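Side-chain contact in DUF4136 domain-containing protein (Bacteroides thetaiotaomicron, PDB 4F54), which is of unknown function but is probably a lipoprotein, with a domain apparently related to the N-terminal domain of TolB: residues Glu182-Asn185 and Gln186-Gln190. Sequence-based numbering, arbitrary orientation. Where two conformers were deposited one is given.
Sequences EAVN and QSFTQ
The Phe188 ring turns an edge to the preceding turn: its CD1 lies 3.4 Å from Val184 O, which sits near the ring plane, while CE1 meets the Val184 methyl CG1 at 4.3 Å. Tyr65, Asn68 and Met69 of helix 56-70 also touch the Phe188 side chain. A second flat pair is formed by the amides of Gln186 and Gln190. NE2 of Gln186 donates to OE1 of Gln190 at 3.0 Å, almost straight (172°); OE1 lies in the Gln186 amide plane, and NE2 approaches in the Gln190 carbonyl plane on a lone pair. Gln186 reaches it by sending CG anti to its backbone N (chi1 176°) and bending at chi2; Gln190 NE2 is held in turn by Thr21 OG1 and Val19 O. Residues 182-189 form the last turns of helix 179-189, which packs against the mixed sheet through strands 18-23 and 159-166, with helix 56-70 alongside; Gln190 is the first residue beyond it. Ser187 faces that sheet, touching Trp161 and Ser163. With chi1 at 75°, its OG swings back along the helix and donates to Val184 O at 2.7 Å, in the carbonyl plane on a lone pair; the bond from Phe188 N to that oxygen is weak, 3.3 Å. Replacing the serine by an alanine removes OG and is likely to cost Val184 O its short side-chain bond, leaving the weak one from Phe188 N. At the next residue, Asn185 O receives Thr189 N at 3.0 Å, and Thr189 OG1 lies equally near, while Asn185 OD1 is hydrogen-bonded to Asn68 ND2 of helix 56-70.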
ATOM      1  N   GLU A 182     -13.752  -4.087  -2.663  1.00 23.70           N
ATOM      2  CA  GLU A 182     -14.055  -5.242  -1.820  0.50 25.68           C
ATOM      3  C   GLU A 182     -12.755  -5.861  -1.250  1.00 22.37           C
ATOM      4  O   GLU A 182     -12.693  -6.250  -0.052  1.00 22.09           O
ATOM      5  CB  GLU A 182     -14.896  -6.277  -2.574  0.50 27.75           C
ATOM      6  CG  GLU A 182     -16.294  -5.785  -2.966  0.50 30.59           C
ATOM      7  CD  GLU A 182     -17.050  -6.766  -3.865  0.50 37.83           C
ATOM      8  OE1 GLU A 182     -16.615  -7.921  -3.987  0.50 39.16           O
ATOM      9  OE2 GLU A 182     -18.076  -6.376  -4.451  0.50 43.05           O
ATOM     10  N   ALA A 183     -11.718  -5.891  -2.069  1.00 20.82           N
ATOM     11  CA  ALA A 183     -10.375  -6.360  -1.628  1.00 21.43           C
ATOM     12  C   ALA A 183      -9.758  -5.426  -0.567  1.00 20.09           C
ATOM     13  O   ALA A 183      -9.255  -5.900   0.456  1.00 21.59           O
ATOM     14  CB  ALA A 183      -9.428  -6.594  -2.800  1.00 21.68           C
ATOM     15  N   VAL A 184      -9.847  -4.097  -0.770  1.00 20.38           N
ATOM     16  CA  VAL A 184      -9.394  -3.153   0.246  1.00 21.62           C
ATOM     17  C   VAL A 184     -10.132  -3.417   1.553  1.00 21.81           C
ATOM     18  O   VAL A 184      -9.503  -3.554   2.599  1.00 21.05           O
ATOM     19  CB  VAL A 184      -9.462  -1.678  -0.246  1.00 22.18           C
ATOM     20  CG1 VAL A 184      -9.195  -0.700   0.899  1.00 18.69           C
ATOM     21  CG2 VAL A 184      -8.510  -1.448  -1.410  1.00 21.21           C
ATOM     22  N   ASN A 185     -11.469  -3.510   1.521  1.00 22.27           N
ATOM     23  CA  ASN A 185     -12.255  -3.774   2.721  1.00 22.20           C
ATOM     24  C   ASN A 185     -11.815  -5.058   3.388  1.00 23.35           C
ATOM     25  O   ASN A 185     -11.651  -5.114   4.614  1.00 21.24           O
ATOM     26  CB  ASN A 185     -13.741  -3.837   2.384  1.00 23.49           C
ATOM     27  CG  ASN A 185     -14.320  -2.479   2.013  1.00 25.16           C
ATOM     28  OD1 ASN A 185     -13.713  -1.444   2.275  1.00 24.07           O
ATOM     29  ND2 ASN A 185     -15.487  -2.490   1.363  1.00 23.47           N
ATOM     30  N   GLN A 186     -11.533  -6.076   2.577  1.00 21.29           N
ATOM     31  CA  GLN A 186     -11.096  -7.358   3.129  1.00 21.47           C
ATOM     32  C   GLN A 186      -9.758  -7.301   3.838  1.00 21.36           C
ATOM     33  O   GLN A 186      -9.559  -7.936   4.871  1.00 21.65           O
ATOM     34  CB  GLN A 186     -11.075  -8.447   2.046  1.00 25.85           C
ATOM     35  CG  GLN A 186     -10.529  -9.797   2.508  1.00 26.84           C
ATOM     36  CD  GLN A 186     -11.327 -10.431   3.646  1.00 27.55           C
ATOM     37  OE1 GLN A 186     -12.567 -10.382   3.658  1.00 26.54           O
ATOM     38  NE2 GLN A 186     -10.624 -11.060   4.589  1.00 24.57           N
ATOM     39  N   SER A 187      -8.848  -6.500   3.293  1.00 19.39           N
ATOM     40  CA  SER A 187      -7.509  -6.348   3.883  1.00 19.36           C
ATOM     41  C   SER A 187      -7.608  -5.776   5.295  1.00 20.24           C
ATOM     42  O   SER A 187      -6.861  -6.183   6.198  1.00 20.95           O
ATOM     43  CB  SER A 187      -6.578  -5.496   3.008  1.00 20.79           C
ATOM     44  OG  SER A 187      -6.857  -4.078   3.052  1.00 21.65           O
ATOM     45  N   PHE A 188      -8.578  -4.896   5.522  1.00 21.13           N
ATOM     46  CA  PHE A 188      -8.812  -4.410   6.897  1.00 20.44           C
ATOM     47  C   PHE A 188      -9.537  -5.418   7.776  1.00 21.67           C
ATOM     48  O   PHE A 188      -9.197  -5.570   8.943  1.00 24.80           O
ATOM     49  CB  PHE A 188      -9.539  -3.050   6.896  1.00 20.51           C
ATOM     50  CG  PHE A 188      -8.644  -1.918   6.534  1.00 20.82           C
ATOM     51  CD1 PHE A 188      -8.468  -1.534   5.190  1.00 20.42           C
ATOM     52  CD2 PHE A 188      -7.945  -1.275   7.498  1.00 26.18           C
ATOM     53  CE1 PHE A 188      -7.626  -0.473   4.847  1.00 21.86           C
ATOM     54  CE2 PHE A 188      -7.106  -0.241   7.170  1.00 21.92           C
ATOM     55  CZ  PHE A 188      -6.932   0.153   5.829  1.00 25.23           C
ATOM     56  N   THR A 189     -10.531  -6.125   7.226  1.00 20.78           N
ATOM     57  CA  THR A 189     -11.249  -7.152   7.970  1.00 22.60           C
ATOM     58  C   THR A 189     -10.313  -8.215   8.571  1.00 24.51           C
ATOM     59  O   THR A 189     -10.467  -8.628   9.709  1.00 23.76           O
ATOM     60  CB  THR A 189     -12.318  -7.824   7.069  1.00 23.13           C
ATOM     61  OG1 THR A 189     -13.210  -6.801   6.605  1.00 28.71           O
ATOM     62  CG2 THR A 189     -13.068  -8.908   7.841  1.00 23.38           C
ATOM     63  N   GLN A 190      -9.331  -8.637   7.788  1.00 22.83           N
ATOM     64  CA  GLN A 190      -8.347  -9.628   8.261  1.00 23.23           C
ATOM     65  C   GLN A 190      -7.162  -9.009   9.016  1.00 23.41           C
ATOM     66  O   GLN A 190      -6.163  -9.703   9.263  1.00 24.11           O
ATOM     67  CB  GLN A 190      -7.853 -10.493   7.072  1.00 22.48           C
ATOM     68  CG  GLN A 190      -6.959  -9.783   6.054  1.00 21.00           C
ATOM     69  CD  GLN A 190      -6.680 -10.671   4.857  1.00 21.72           C
ATOM     70  OE1 GLN A 190      -7.638 -11.084   4.154  1.00 21.55           O
ATOM     71  NE2 GLN A 190      -5.377 -10.920   4.542  1.00 21.30           N
TER